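PDB 4Q6B: extracellular ligand-binding receptor from Desulfitobacterium hafniense, which binds leucine in the cleft between its two lobes and probably serves as the substrate-binding protein of an ABC transporter that takes up amino acids. Local coordinates for residues V15-A20 with L102-T107; D24-G29 with A77-R82; A229-D234 with T283-A288. All blocks are in the same frame, centred on the assembly; numbering follows the deposited sequence. Where two conformers were deposited one is given.

All three contacts touch the bound leucine. Interactions 1 and 2 lie in one lobe with centres about 5 Å apart, and both reach the parallel sheet in which strand 75-79 runs between 10-17 and 101-103; interaction 2 sets helix 26-39 against it. Along the chain, interaction 2 falls wholly between the two segments of interaction 1. Interaction 3 comes later and sits about 12 Å from either centre. It joins the loop after strand 227-229, on the mixed sheet of the other lobe, to the start of helix 284-301, which packs on the first lobe. Together they bring both sides of the cleft onto one ligand, as in the two-lobed periplasmic binding proteins.

Interaction 1 (V15-A20 with L102-T107); sequences VAWPFA and LSPAST. With LEU (leucine), chain B.
The six-membered end of the Trp17 indole rests on Pro104 and Ala105, and this is the tight part of the contact: CH2 of Trp17 lies 3.5 Å from CB of Ala105, and CZ3 of Trp17 lies 3.6 Å from CG of Pro104. Both methyl and ring carbon approach the indole obliquely. A chi1 of -161°, which swings CG away from the backbone N, lets the indole span the 9.8 Å between CA of Trp17 and CA of Ala105. At its other end NE1 hydrogen-bonds to OD2 of Asp24. Beyond Ala105 the apolar packing on Trp17 ends, and the turn is held by polar bonds instead. There Ser103 OG accepts from the backbone N of Ala105 and Ser106, an ST turn and ST motif that fix the loop after the strand. The ligand's amino N gives hydrogen bonds to Ala105 O and Thr107 OG1, each 3.0 Å long, while Thr107 N meets its carboxylate OXT at 2.9 Å. Ala105, which Trp17 touches, thus belongs to the leucine pocket. Strands 10-17 and 101-103 flank strand 75-79 in the parallel sheet; Phe26 of helix 26-39 stacks on Trp17, and Tyr285 and Ala288 of helix 284-301 touch Ala105 and Pro104.

Interaction 2 (D24-G29 with A77-R82); sequences DLFAEG and AVIGHR. With LEU (leucine), chain B.
Asp24 and Arg82 reach for each other across a single water, while nearby Phe26 meets Ile79 in a purely apolar touch. The water donates to OD2 of Asp24 at 2.5 Å and accepts from NE of Arg82 at 2.8 Å, lying in the guanidinium plane at its edge. The charged atoms themselves, Asp24 OD2 and Arg82 NE, stay 4.5 Å apart, beyond a salt bridge, so the opposite charges probably attract through the water and over that distance. The carboxylate has further work: OD2 has a second partner in Trp17, and OD1 accepts from the backbone N of Phe26 at 3.1 Å. That last bond makes an Asx turn just ahead of the helix, and it comes from well above the carboxylate plane (62° out of it). With three partners on its two oxygens, the carboxylate is held against turning.

Arg82 leaves the backbone with chi1 at -174° and stays extended as far as NE, where chi4 (-97°) turns the guanidinium so that a face meets the ligand. NH2 of Arg82 lies 3.6 Å from CD2 of the leucine, and the flat face of the guanidinium packs on the ligand's methyl groups. Phe26 projects its ring toward the strand, where CZ of Phe26 meets CG2 of Ile79 at 4.1 Å. The methyl arrives at the ring edge, near its plane, and the two side chains cross obliquely.

A cis peptide bond precedes His81 in the loop leading to Arg82. Around the contact, helix 26-39 packs over strand 75-79 through Phe26, which also touches Val15 of neighbouring strand 10-17, and Ile79 rests on Ala292, Val293 and Leu296 of helix 284-301.

Interaction 3 (A229-D234 with T283-A288); sequences AGNSWD and TSYAAA. With LEU (leucine), chain B; EDO (1,2-ethanediol), chain G.
A short 3-10 turn, 231-233, faces the first turn of helix 284-301, the backbones coming nearest at 7.6 Å between CA of Asp234 and CA of Ser284. Asp234 turns its carboxylate to the first residue of the helix: its OD2 receives a weak hydrogen bond from Ser284 OG at 3.5 Å, and its OD1 takes a bond of 2.7 Å from a water that in turn accepts from the backbone N of Ser284. The first torsion, chi1 -156°, aims the carboxylate that way. Its stronger partners lie beyond the contact, since OD2 also accepts from Ser256 OG and forms a salt bridge with Lys344. An alanine here is likely to leave Lys344 without its mate, and Ser256, Ser284 and the water without their acceptor.

In one of the two conformers of Asn231, its side chain and that of Tyr285 cross at about a right angle, amide and ring planes 66° apart, with ND2 of Asn231 3.6 Å from OH of Tyr285. In that conformer the amide uses OD1 on the ligand, accepting from the amino N of leucine at 3.0 Å. Tyr285 meets the leucine side chain closely, OH lying 3.1 Å from CD1 of leucine, a contact and not a bond; that buried oxygen has no hydrogen-bonding partner in the model. The helix start is capped by Thr283, whose OG1 accepts from Ala286 N.

The loop follows strand 227-229, with Trp233 packed on helix 207-221, while strand 253-257 sends Phe257 against Asn231, Ser284 and Ala288, and helix 265-278 lies against Ala286 and Ala287.

Interaction 1 (V15-A20 with L102-T107)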
loop_
_atom_site.group_PDB
_atom_site.type_symbol
_atom_site.label_atom_id
_atom_site.label_comp_id
_atom_site.label_asym_id
_atom_site.label_seq_id
_atom_site.Cartn_x
_atom_site.Cartn_y
_atom_site.Cartn_z
ATOM N N VAL A 15 -10.315 4.242 -13.091
ATOM C CA VAL A 15 -9.148 3.647 -12.425
ATOM C C VAL A 15 -7.923 4.273 -13.091
ATOM O O VAL A 15 -7.817 4.268 -14.317
ATOM C CB VAL A 15 -9.061 2.104 -12.582
ATOM C CG1 VAL A 15 -7.868 1.578 -11.777
ATOM C CG2 VAL A 15 -10.438 1.417 -12.152
ATOM N N ALA A 16 -6.986 4.760 -12.273
ATOM C CA ALA A 16 -5.730 5.348 -12.763
ATOM C C ALA A 16 -4.584 4.532 -12.154
ATOM O O ALA A 16 -4.473 4.441 -10.908
ATOM C CB ALA A 16 -5.642 6.804 -12.317
ATOM N N TRP A 17 -3.732 3.927 -13.007
ATOM C CA TRP A 17 -2.694 3.003 -12.539
ATOM C C TRP A 17 -1.641 2.875 -13.594
ATOM O O TRP A 17 -1.931 3.142 -14.749
ATOM C CB TRP A 17 -3.310 1.591 -12.318
ATOM C CG TRP A 17 -2.520 0.658 -11.450
ATOM C CD1 TRP A 17 -1.818 -0.424 -11.859
ATOM C CD2 TRP A 17 -2.434 0.691 -10.016
ATOM N NE1 TRP A 17 -1.253 -1.085 -10.750
ATOM C CE2 TRP A 17 -1.632 -0.410 -9.617
ATOM C CE3 TRP A 17 -2.984 1.542 -9.029
ATOM C CZ2 TRP A 17 -1.356 -0.691 -8.259
ATOM C CZ3 TRP A 17 -2.710 1.268 -7.690
ATOM C CH2 TRP A 17 -1.902 0.169 -7.326
ATOM N N PRO A 18 -0.406 2.503 -13.220
ATOM C CA PRO A 18 0.585 2.305 -14.274
ATOM C C PRO A 18 0.417 0.891 -14.849
ATOM O O PRO A 18 1.283 0.017 -14.672
ATOM C CB PRO A 18 1.929 2.457 -13.554
ATOM C CG PRO A 18 1.595 3.041 -12.208
ATOM C CD PRO A 18 0.226 2.581 -11.885
ATOM N N PHE A 19 -0.684 0.685 -15.575
ATOM C CA PHE A 19 -1.085 -0.647 -16.020
ATOM C C PHE A 19 -0.031 -1.340 -16.874
ATOM O O PHE A 19 0.302 -2.529 -16.651
ATOM C CB PHE A 19 -2.405 -0.601 -16.812
ATOM C CG PHE A 19 -3.626 -0.354 -15.961
ATOM C CD1 PHE A 19 -4.117 -1.368 -15.124
ATOM C CD2 PHE A 19 -4.292 0.869 -16.010
ATOM C CE1 PHE A 19 -5.246 -1.159 -14.345
ATOM C CE2 PHE A 19 -5.422 1.091 -15.237
ATOM C CZ PHE A 19 -5.902 0.079 -14.384
ATOM N N ALA A 20 0.494 -0.633 -17.861
ATOM C CA ALA A 20 1.418 -1.280 -18.775
ATOM C C ALA A 20 2.786 -1.623 -18.188
ATOM O O ALA A 20 3.439 -2.584 -18.630
ATOM C CB ALA A 20 1.583 -0.415 -20.072
ATOM N N LEU A 102 -9.959 6.734 -4.290
ATOM C CA LEU A 102 -9.668 5.695 -3.265
ATOM C C LEU A 102 -8.383 5.004 -3.707
ATOM O O LEU A 102 -8.403 4.319 -4.734
ATOM C CB LEU A 102 -10.836 4.714 -3.157
ATOM C CG LEU A 102 -10.634 3.468 -2.292
ATOM C CD1 LEU A 102 -10.402 3.826 -0.855
ATOM C CD2 LEU A 102 -11.900 2.572 -2.364
ATOM N N SER A 103 -7.286 5.211 -2.984
ATOM C CA SER A 103 -6.018 4.628 -3.383
ATOM C C SER A 103 -5.743 3.294 -2.739
ATOM O O SER A 103 -5.779 3.138 -1.540
ATOM C CB SER A 103 -4.827 5.543 -3.103
ATOM O OG SER A 103 -3.632 4.921 -3.532
ATOM N N PRO A 104 -5.449 2.298 -3.673
ATOM C CA PRO A 104 -5.098 1.015 -3.067
ATOM C C PRO A 104 -3.594 0.812 -2.917
ATOM O O PRO A 104 -3.177 -0.308 -2.699
ATOM C CB PRO A 104 -5.678 0.003 -4.047
ATOM C CG PRO A 104 -5.372 0.586 -5.365
ATOM C CD PRO A 104 -5.492 2.067 -5.207
ATOM N N ALA A 105 -2.787 1.838 -3.151
ATOM C CA ALA A 105 -1.358 1.691 -2.945
ATOM C C ALA A 105 -0.557 2.823 -2.291
ATOM O O ALA A 105 0.552 2.595 -1.853
ATOM C CB ALA A 105 -0.694 1.257 -4.234
ATOM N N SER A 106 -1.106 4.032 -2.239
ATOM C CA SER A 106 -0.301 5.159 -1.799
ATOM C C SER A 106 -0.282 5.214 -0.284
ATOM O O SER A 106 -1.295 5.464 0.326
ATOM C CB SER A 106 -0.857 6.476 -2.360
ATOM O OG SER A 106 -0.780 6.520 -3.769
ATOM N N THR A 107 0.905 5.035 0.292
ATOM C CA THR A 107 1.044 4.879 1.738
ATOM C C THR A 107 1.593 6.101 2.468
ATOM O O THR A 107 1.646 6.089 3.703
ATOM C CB THR A 107 1.979 3.694 2.069
ATOM O OG1 THR A 107 3.237 3.908 1.401
ATOM C CG2 THR A 107 1.358 2.375 1.609
HETATM N N LEU B . 3.539 2.724 -1.382
HETATM C CA LEU B . 4.145 3.379 -2.546
HETATM C C LEU B . 3.812 4.861 -2.563
HETATM O O LEU B . 4.295 5.606 -3.406
HETATM C CB LEU B . 3.643 2.708 -3.825
HETATM C CG LEU B . 4.252 1.303 -3.761
HETATM C CD1 LEU B . 3.215 0.255 -4.037
HETATM C CD2 LEU B . 5.474 1.119 -4.650
HETATM O OXT LEU B . 3.071 5.319 -1.681
#

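Interaction 2 (D24-G29 with A77-R82)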
loop_
_atom_site.group_PDB
_atom_site.type_symbol
_atom_site.label_atom_id
_atom_site.label_comp_id
_atom_site.label_asym_id
_atom_site.label_seq_id
_atom_site.Cartn_x
_atom_site.Cartn_y
_atom_site.Cartn_z
ATOM N N ASP A 24 1.569 -6.676 -11.914
ATOM C CA ASP A 24 1.231 -6.861 -10.495
ATOM C C ASP A 24 -0.165 -7.444 -10.237
ATOM O O ASP A 24 -0.655 -7.421 -9.083
ATOM C CB ASP A 24 1.352 -5.499 -9.818
ATOM C CG ASP A 24 0.391 -4.477 -10.395
ATOM O OD1 ASP A 24 -0.348 -4.786 -11.392
ATOM O OD2 ASP A 24 0.347 -3.361 -9.831
ATOM N N LEU A 25 -0.805 -7.915 -11.312
ATOM C CA LEU A 25 -2.156 -8.500 -11.246
ATOM C C LEU A 25 -3.217 -7.541 -10.721
ATOM O O LEU A 25 -4.272 -7.974 -10.248
ATOM C CB LEU A 25 -2.159 -9.818 -10.433
ATOM C CG LEU A 25 -1.268 -10.901 -11.018
ATOM C CD1 LEU A 25 -1.191 -12.155 -10.109
ATOM C CD2 LEU A 25 -1.742 -11.280 -12.441
ATOM N N PHE A 26 -2.971 -6.240 -10.832
ATOM C CA PHE A 26 -3.933 -5.292 -10.308
ATOM C C PHE A 26 -5.216 -5.318 -11.149
ATOM O O PHE A 26 -6.348 -5.406 -10.619
ATOM C CB PHE A 26 -3.321 -3.901 -10.297
ATOM C CG PHE A 26 -4.220 -2.872 -9.750
ATOM C CD1 PHE A 26 -4.612 -2.904 -8.416
ATOM C CD2 PHE A 26 -4.643 -1.810 -10.564
ATOM C CE1 PHE A 26 -5.434 -1.920 -7.925
ATOM C CE2 PHE A 26 -5.483 -0.833 -10.090
ATOM C CZ PHE A 26 -5.873 -0.876 -8.751
ATOM N N ALA A 27 -5.043 -5.307 -12.473
ATOM C CA ALA A 27 -6.184 -5.371 -13.390
ATOM C C ALA A 27 -7.025 -6.623 -13.189
ATOM O O ALA A 27 -8.259 -6.549 -13.267
ATOM C CB ALA A 27 -5.719 -5.241 -14.879
ATOM N N GLU A 28 -6.364 -7.749 -12.904
ATOM C CA GLU A 28 -7.034 -9.015 -12.644
ATOM C C GLU A 28 -7.912 -8.909 -11.376
ATOM O O GLU A 28 -9.063 -9.366 -11.357
ATOM C CB GLU A 28 -6.007 -10.154 -12.527
ATOM C CG GLU A 28 -5.436 -10.601 -13.873
ATOM C CD GLU A 28 -4.378 -9.654 -14.475
ATOM O OE1 GLU A 28 -3.952 -9.938 -15.614
ATOM O OE2 GLU A 28 -3.938 -8.691 -13.841
ATOM N N GLY A 29 -7.383 -8.331 -10.310
ATOM C CA GLY A 29 -8.165 -8.216 -9.072
ATOM C C GLY A 29 -9.387 -7.317 -9.244
ATOM O O GLY A 29 -10.476 -7.647 -8.742
ATOM N N ALA A 77 -16.737 7.474 -9.110
ATOM C CA ALA A 77 -15.616 7.419 -8.157
ATOM C C ALA A 77 -14.372 7.017 -8.953
ATOM O O ALA A 77 -14.467 6.525 -10.091
ATOM C CB ALA A 77 -15.883 6.391 -7.050
ATOM N N VAL A 78 -13.199 7.237 -8.359
ATOM C CA VAL A 78 -11.914 6.818 -8.931
ATOM C C VAL A 78 -11.094 5.987 -7.955
ATOM O O VAL A 78 -10.976 6.319 -6.761
ATOM C CB VAL A 78 -11.090 8.082 -9.374
ATOM C CG1 VAL A 78 -9.641 7.735 -9.888
ATOM C CG2 VAL A 78 -11.880 8.814 -10.418
ATOM N N ILE A 79 -10.509 4.908 -8.492
ATOM C CA ILE A 79 -9.559 4.044 -7.772
ATOM C C ILE A 79 -8.183 4.435 -8.289
ATOM O O ILE A 79 -7.935 4.390 -9.489
ATOM C CB ILE A 79 -9.799 2.538 -8.068
ATOM C CG1 ILE A 79 -11.127 2.139 -7.422
ATOM C CG2 ILE A 79 -8.718 1.681 -7.380
ATOM C CD1 ILE A 79 -11.564 0.740 -7.772
ATOM N N GLY A 80 -7.314 4.876 -7.389
ATOM C CA GLY A 80 -5.957 5.255 -7.757
ATOM C C GLY A 80 -5.468 6.335 -6.785
ATOM O O GLY A 80 -6.163 6.592 -5.812
ATOM N N HIS A 81 -4.269 6.910 -7.008
ATOM C CA HIS A 81 -3.282 6.400 -7.975
ATOM C C HIS A 81 -2.342 5.459 -7.183
ATOM O O HIS A 81 -2.615 5.143 -6.006
ATOM C CB HIS A 81 -2.500 7.567 -8.611
ATOM C CG HIS A 81 -3.355 8.478 -9.450
ATOM N ND1 HIS A 81 -3.036 8.783 -10.763
ATOM C CD2 HIS A 81 -4.518 9.130 -9.187
ATOM C CE1 HIS A 81 -3.960 9.579 -11.268
ATOM N NE2 HIS A 81 -4.871 9.809 -10.334
ATOM N N ARG A 82 -1.250 5.005 -7.791
ATOM C CA ARG A 82 -0.373 4.040 -7.094
ATOM C C ARG A 82 0.661 4.799 -6.282
ATOM O O ARG A 82 0.781 4.612 -5.051
ATOM C CB ARG A 82 0.373 3.174 -8.105
ATOM C CG ARG A 82 1.200 2.054 -7.450
ATOM C CD ARG A 82 1.870 1.193 -8.546
ATOM N NE ARG A 82 2.652 0.055 -8.045
ATOM C CZ ARG A 82 3.967 0.071 -7.865
ATOM N NH1 ARG A 82 4.585 -1.017 -7.414
ATOM N NH2 ARG A 82 4.656 1.176 -8.130
HETATM N N LEU B . 3.539 2.724 -1.382
HETATM C CA LEU B . 4.145 3.379 -2.546
HETATM C C LEU B . 3.812 4.861 -2.563
HETATM O O LEU B . 4.295 5.606 -3.406
HETATM C CB LEU B . 3.643 2.708 -3.825
HETATM C CG LEU B . 4.252 1.303 -3.761
HETATM C CD1 LEU B . 3.215 0.255 -4.037
HETATM C CD2 LEU B . 5.474 1.119 -4.650
HETATM O OXT LEU B . 3.071 5.319 -1.681
HETATM O O HOH W 1 1.758 -2.591 -7.885
#

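Interaction 3 (A229-D234 with T283-A288)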
loop_
_atom_site.group_PDB
_atom_site.type_symbol
_atom_site.label_atom_id
_atom_site.label_comp_id
_atom_site.label_asym_id
_atom_site.label_seq_id
_atom_site.Cartn_x
_atom_site.Cartn_y
_atom_site.Cartn_z
ATOM N N ALA A 229 11.954 -4.086 5.947
ATOM C CA ALA A 229 11.559 -3.049 4.986
ATOM C C ALA A 229 10.036 -2.914 4.932
ATOM O O ALA A 229 9.301 -3.737 5.499
ATOM C CB ALA A 229 12.119 -3.378 3.607
ATOM N N GLY A 230 9.556 -1.903 4.209
ATOM C CA GLY A 230 8.133 -1.660 4.115
ATOM C C GLY A 230 7.471 -2.117 2.847
ATOM O O GLY A 230 7.987 -2.992 2.156
ATOM N N ASN A 231 6.322 -1.541 2.495
ATOM C CA ASN A 231 5.461 -2.211 1.529
ATOM C C ASN A 231 5.904 -2.297 0.062
ATOM O O ASN A 231 5.351 -3.129 -0.692
ATOM C CB ASN A 231 4.039 -1.630 1.590
ATOM C CG ASN A 231 3.783 -0.631 0.488
ATOM O OD1 ASN A 231 4.358 0.452 0.478
ATOM N ND2 ASN A 231 2.948 -1.002 -0.461
ATOM N N SER A 232 6.840 -1.447 -0.383
ATOM C CA SER A 232 7.262 -1.537 -1.779
ATOM C C SER A 232 8.030 -2.841 -2.045
ATOM O O SER A 232 8.301 -3.207 -3.203
ATOM C CB SER A 232 8.146 -0.336 -2.154
ATOM O OG SER A 232 9.228 -0.252 -1.253
ATOM N N TRP A 233 8.379 -3.528 -0.972
ATOM C CA TRP A 233 9.174 -4.758 -1.060
ATOM C C TRP A 233 8.285 -5.998 -1.235
ATOM O O TRP A 233 8.794 -7.095 -1.489
ATOM C CB TRP A 233 10.072 -4.890 0.155
ATOM C CG TRP A 233 11.157 -3.836 0.195
ATOM C CD1 TRP A 233 11.011 -2.508 0.495
ATOM C CD2 TRP A 233 12.549 -4.047 -0.021
ATOM N NE1 TRP A 233 12.236 -1.873 0.448
ATOM C CE2 TRP A 233 13.194 -2.801 0.132
ATOM C CE3 TRP A 233 13.310 -5.165 -0.368
ATOM C CZ2 TRP A 233 14.584 -2.653 -0.020
ATOM C CZ3 TRP A 233 14.675 -5.009 -0.529
ATOM C CH2 TRP A 233 15.293 -3.756 -0.354
ATOM N N ASP A 234 6.965 -5.820 -1.128
ATOM C CA ASP A 234 6.018 -6.896 -1.443
ATOM C C ASP A 234 6.074 -7.195 -2.948
ATOM O O ASP A 234 6.188 -8.354 -3.358
ATOM C CB ASP A 234 4.603 -6.494 -1.013
ATOM C CG ASP A 234 3.687 -7.698 -0.766
ATOM O OD1 ASP A 234 3.839 -8.737 -1.455
ATOM O OD2 ASP A 234 2.810 -7.589 0.121
ATOM N N THR A 283 -1.822 -11.248 -5.868
ATOM C CA THR A 283 -0.880 -10.372 -5.168
ATOM C C THR A 283 -1.627 -9.482 -4.157
ATOM O O THR A 283 -2.866 -9.401 -4.163
ATOM C CB THR A 283 -0.218 -9.431 -6.168
ATOM O OG1 THR A 283 -1.240 -8.708 -6.890
ATOM C CG2 THR A 283 0.617 -10.210 -7.181
ATOM N N SER A 284 -0.871 -8.802 -3.296
ATOM C CA SER A 284 -1.469 -7.818 -2.380
ATOM C C SER A 284 -2.206 -6.697 -3.149
ATOM O O SER A 284 -3.218 -6.170 -2.680
ATOM C CB SER A 284 -0.371 -7.233 -1.491
ATOM O OG SER A 284 0.544 -6.473 -2.272
ATOM N N TYR A 285 -1.687 -6.318 -4.310
ATOM C CA TYR A 285 -2.380 -5.295 -5.120
ATOM C C TYR A 285 -3.681 -5.780 -5.769
ATOM O O TYR A 285 -4.674 -5.012 -5.833
ATOM C CB TYR A 285 -1.422 -4.742 -6.198
ATOM C CG TYR A 285 -0.183 -4.176 -5.545
ATOM C CD1 TYR A 285 -0.244 -3.025 -4.784
ATOM C CD2 TYR A 285 1.014 -4.891 -5.589
ATOM C CE1 TYR A 285 0.910 -2.530 -4.139
ATOM C CE2 TYR A 285 2.146 -4.423 -4.955
ATOM C CZ TYR A 285 2.090 -3.244 -4.231
ATOM O OH TYR A 285 3.244 -2.805 -3.601
ATOM N N ALA A 286 -3.695 -7.058 -6.204
ATOM C CA ALA A 286 -4.946 -7.657 -6.699
ATOM C C ALA A 286 -5.979 -7.611 -5.579
ATOM O O ALA A 286 -7.159 -7.304 -5.821
ATOM C CB ALA A 286 -4.744 -9.091 -7.076
ATOM N N ALA A 287 -5.530 -7.939 -4.364
ATOM C CA ALA A 287 -6.441 -7.941 -3.198
ATOM C C ALA A 287 -6.957 -6.541 -2.819
ATOM O O ALA A 287 -8.147 -6.362 -2.538
ATOM C CB ALA A 287 -5.745 -8.625 -1.982
ATOM N N ALA A 288 -6.072 -5.557 -2.806
ATOM C CA ALA A 288 -6.450 -4.160 -2.533
ATOM C C ALA A 288 -7.388 -3.605 -3.617
ATOM O O ALA A 288 -8.369 -2.914 -3.313
ATOM C CB ALA A 288 -5.184 -3.308 -2.395
HETATM N N LEU B . 3.539 2.724 -1.382
HETATM C CA LEU B . 4.145 3.379 -2.546
HETATM C C LEU B . 3.812 4.861 -2.563
HETATM O O LEU B . 4.295 5.606 -3.406
HETATM C CB LEU B . 3.643 2.708 -3.825
HETATM C CG LEU B . 4.252 1.303 -3.761
HETATM C CD1 LEU B . 3.215 0.255 -4.037
HETATM C CD2 LEU B . 5.474 1.119 -4.650
HETATM O OXT LEU B . 3.071 5.319 -1.681
HETATM C C1 EDO G . 9.479 2.418 2.346
HETATM O O1 EDO G . 9.940 3.484 1.494
HETATM C C2 EDO G . 8.298 1.690 1.723
HETATM O O2 EDO G . 8.787 0.675 0.894
HETATM O O HOH W 2 2.039 -9.161 -3.404
#